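Local coordinates for CRISPR-associated protein, Cse1 family (Acidimicrobium ferrooxidans, PDB 4H3T) that probably serves as the large Cse1 subunit of a type I-E CRISPR Cascade complex, which takes part in recognising invading DNA, at residues D34-A39 / A62-I67. The protein carries 1 engineered substitution. Residues are numbered along the deposited sequence; the frame is centred on the assembly and turned at random.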
ATOM      1  N   ASP A  34      18.647 -16.822  -3.586  1.00 49.39           N
ATOM      2  CA  ASP A  34      19.249 -15.756  -4.398  1.00 50.68           C
ATOM      3  C   ASP A  34      18.710 -14.368  -4.091  1.00 54.32           C
ATOM      4  O   ASP A  34      19.455 -13.414  -4.171  1.00 54.11           O
ATOM      5  CB  ASP A  34      19.100 -16.049  -5.908  1.00 52.12           C
ATOM      6  CG  ASP A  34      20.181 -17.003  -6.386  1.00 64.73           C
ATOM      7  OD1 ASP A  34      21.123 -17.270  -5.603  1.00 66.80           O
ATOM      8  OD2 ASP A  34      20.072 -17.508  -7.530  1.00 66.05           O
ATOM      9  N   ILE A  35      17.480 -14.236  -3.682  1.00 48.78           N
ATOM     10  CA  ILE A  35      16.986 -12.893  -3.368  1.00 47.93           C
ATOM     11  C   ILE A  35      17.782 -12.292  -2.138  1.00 51.36           C
ATOM     12  O   ILE A  35      18.008 -11.088  -2.095  1.00 50.79           O
ATOM     13  CB  ILE A  35      15.433 -12.855  -3.224  1.00 48.48           C
ATOM     14  CG1 ILE A  35      14.891 -11.498  -3.739  1.00 50.59           C
ATOM     15  CG2 ILE A  35      14.985 -13.175  -1.843  1.00 45.37           C
ATOM     16  CD1 ILE A  35      13.466 -11.268  -3.653  1.00 48.11           C
ATOM     17  N   PHE A  36      18.289 -13.126  -1.239  1.00 46.96           N
ATOM     18  CA  PHE A  36      19.094 -12.688  -0.108  1.00 48.64           C
ATOM     19  C   PHE A  36      20.550 -12.559  -0.515  1.00 52.77           C
ATOM     20  O   PHE A  36      21.159 -11.535  -0.281  1.00 51.43           O
ATOM     21  CB  PHE A  36      18.934 -13.688   1.061  1.00 50.38           C
ATOM     22  CG  PHE A  36      17.689 -13.340   1.819  1.00 50.25           C
ATOM     23  CD1 PHE A  36      17.681 -12.280   2.705  1.00 53.00           C
ATOM     24  CD2 PHE A  36      16.514 -14.059   1.631  1.00 49.61           C
ATOM     25  CE1 PHE A  36      16.539 -11.939   3.376  1.00 53.14           C
ATOM     26  CE2 PHE A  36      15.343 -13.680   2.271  1.00 50.37           C
ATOM     27  CZ  PHE A  36      15.372 -12.637   3.164  1.00 49.48           C
ATOM     28  N   VAL A  37      21.098 -13.582  -1.156  1.00 50.45           N
ATOM     29  CA  VAL A  37      22.528 -13.577  -1.539  1.00 51.96           C
ATOM     30  C   VAL A  37      22.808 -12.405  -2.493  1.00 54.80           C
ATOM     31  O   VAL A  37      23.813 -11.726  -2.324  1.00 54.71           O
ATOM     32  CB  VAL A  37      22.947 -14.939  -2.147  1.00 53.65           C
ATOM     33  CG1 VAL A  37      24.401 -14.892  -2.686  1.00 55.34           C
ATOM     34  CG2 VAL A  37      22.803 -16.024  -1.093  1.00 53.06           C
ATOM     35  N   LEU A  38      21.863 -12.112  -3.401  1.00 49.60           N
ATOM     36  CA  LEU A  38      22.056 -11.065  -4.415  1.00 49.31           C
ATOM     37  C   LEU A  38      21.314  -9.756  -4.122  1.00 50.91           C
ATOM     38  O   LEU A  38      21.276  -8.880  -4.993  1.00 48.38           O
ATOM     39  CB  LEU A  38      21.607 -11.621  -5.774  1.00 48.29           C
ATOM     40  CG  LEU A  38      22.271 -12.916  -6.256  1.00 55.06           C
ATOM     41  CD1 LEU A  38      21.690 -13.338  -7.578  1.00 55.66           C
ATOM     42  CD2 LEU A  38      23.747 -12.763  -6.387  1.00 57.30           C
ATOM     43  N   ALA A  39      20.773  -9.575  -2.898  1.00 49.20           N
ATOM     44  CA  ALA A  39      19.980  -8.391  -2.553  1.00 45.96           C
ATOM     45  C   ALA A  39      20.687  -7.049  -2.824  1.00 51.15           C
ATOM     46  O   ALA A  39      20.047  -6.115  -3.275  1.00 50.82           O
ATOM     47  CB  ALA A  39      19.561  -8.457  -1.096  1.00 47.51           C
ATOM     48  N   ALA A  62      10.046 -11.437   7.043  1.00 40.27           N
ATOM     49  CA  ALA A  62       9.956 -12.465   8.068  1.00 40.13           C
ATOM     50  C   ALA A  62      11.148 -13.400   7.953  1.00 46.53           C
ATOM     51  O   ALA A  62      11.716 -13.826   8.963  1.00 44.53           O
ATOM     52  CB  ALA A  62       8.660 -13.241   7.920  1.00 40.20           C
ATOM     53  N   LEU A  63      11.503 -13.759   6.721  1.00 43.39           N
ATOM     54  CA  LEU A  63      12.669 -14.650   6.474  1.00 44.99           C
ATOM     55  C   LEU A  63      13.993 -13.959   6.914  1.00 47.87           C
ATOM     56  O   LEU A  63      14.835 -14.594   7.557  1.00 48.19           O
ATOM     57  CB  LEU A  63      12.629 -14.865   4.984  1.00 45.60           C
ATOM     58  CG  LEU A  63      13.182 -16.055   4.257  1.00 57.29           C
ATOM     59  CD1 LEU A  63      13.393 -17.328   5.162  1.00 58.09           C
ATOM     60  CD2 LEU A  63      12.246 -16.327   3.094  1.00 55.38           C
ATOM     61  N   ALA A  64      14.136 -12.631   6.648  1.00 44.31           N
ATOM     62  CA  ALA A  64      15.328 -11.874   7.065  1.00 44.91           C
ATOM     63  C   ALA A  64      15.524 -11.896   8.576  1.00 47.56           C
ATOM     64  O   ALA A  64      16.634 -12.196   9.014  1.00 48.22           O
ATOM     65  CB  ALA A  64      15.261 -10.448   6.574  1.00 46.40           C
ATOM     66  N   TYR A  65      14.454 -11.637   9.379  1.00 41.23           N
ATOM     67  CA  TYR A  65      14.586 -11.678  10.847  1.00 43.41           C
ATOM     68  C   TYR A  65      15.072 -13.043  11.347  1.00 45.25           C
ATOM     69  O   TYR A  65      15.850 -13.133  12.328  1.00 45.83           O
ATOM     70  CB  TYR A  65      13.247 -11.342  11.517  1.00 44.80           C
ATOM     71  CG  TYR A  65      12.929  -9.880  11.567  1.00 43.32           C
ATOM     72  CD1 TYR A  65      13.636  -9.020  12.412  1.00 46.08           C
ATOM     73  CD2 TYR A  65      11.802  -9.377  10.920  1.00 41.09           C
ATOM     74  CE1 TYR A  65      13.253  -7.686  12.575  1.00 47.17           C
ATOM     75  CE2 TYR A  65      11.406  -8.066  11.077  1.00 41.99           C
ATOM     76  CZ  TYR A  65      12.135  -7.210  11.901  1.00 46.92           C
ATOM     77  OH  TYR A  65      11.738  -5.883  11.983  1.00 49.41           O
ATOM     78  N   ARG A  66      14.631 -14.121  10.671  1.00 44.42           N
ATOM     79  CA  ARG A  66      15.013 -15.488  11.066  1.00 45.55           C
ATOM     80  C   ARG A  66      16.409 -15.818  10.596  1.00 50.77           C
ATOM     81  O   ARG A  66      17.153 -16.475  11.354  1.00 52.74           O
ATOM     82  CB  ARG A  66      14.009 -16.542  10.552  1.00 45.32           C
ATOM     83  CG  ARG A  66      12.564 -16.406  11.069  1.00 45.81           C
ATOM     84  CD  ARG A  66      12.525 -16.446  12.599  1.00 45.44           C
ATOM     85  NE  ARG A  66      12.901 -17.776  13.079  1.00 51.55           N
ATOM     86  CZ  ARG A  66      13.272 -18.082  14.320  1.00 70.99           C
ATOM     87  NH1 ARG A  66      13.396 -17.129  15.245  1.00 64.08           N
ATOM     88  NH2 ARG A  66      13.512 -19.339  14.650  1.00 56.31           N
ATOM     89  N   ILE A  67      16.781 -15.419   9.358  1.00 45.56           N
ATOM     90  CA  ILE A  67      18.146 -15.706   8.875  1.00 45.63           C
ATOM     91  C   ILE A  67      19.152 -14.895   9.703  1.00 52.88           C
ATOM     92  O   ILE A  67      20.191 -15.403  10.078  1.00 51.45           O
ATOM     93  CB  ILE A  67      18.291 -15.381   7.362  1.00 46.37           C
ATOM     94  CG1 ILE A  67      17.551 -16.399   6.474  1.00 46.81           C
ATOM     95  CG2 ILE A  67      19.762 -15.300   6.969  1.00 48.42           C
ATOM     96  CD1 ILE A  67      17.248 -15.893   5.054  1.00 45.72           C
TER
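Phe36 reaches from the last turn of helix 32-37 to Leu63, Ala64 and Ile67 on helix 52-68, and its single ring carries the whole contact. The CB of Phe36 points toward the longer helix, and a chi1 of -83° sets CG beside the backbone N and anti to the carbonyl carbon. Farther out, the two flanks of the ring divide Leu63 and Ala64 between them. On one flank CE2 of Phe36 comes to 3.8 Å from Leu63 CG, with Leu63 CB close by. On the other, CE1 of Phe36 packs against the Ala64 methyl, CB, at 3.8 Å. At the tip, Phe36 CZ lies against the main chain, 3.7 Å from Ala64 N, a van der Waals approach made obliquely to the ring.

Ile67 closes over the middle of one face: its CD1 stands 3.9 Å from the centroid of the Phe36 ring and 9° off the normal, an almost vertical CH-pi contact. That one methyl is therefore nearly equidistant from several ring atoms, with Ile67 CD1 4.0 Å from both CD2 and CE2 of Phe36 and 4.1 Å from Phe36 CG. Because Leu63 and Ile67 are one turn apart, joined by the backbone hydrogen bond from Ile67 N to Leu63 O, they present their side chains on the same flank of the helix, with the small Ala64 next to them. The result is helix-to-helix packing by one aromatic side chain within the Cse1 family region: the nearest CA atoms, those of Phe36 and Ala64, are 8.1 Å apart, a gap the Phe36 ring fills. All four touching residues are buried, and the contact is wholly apolar in its side chains. Helix 88-98 adds to the same core, with Ile91 meeting Phe36 and Tyr94 meeting Leu63.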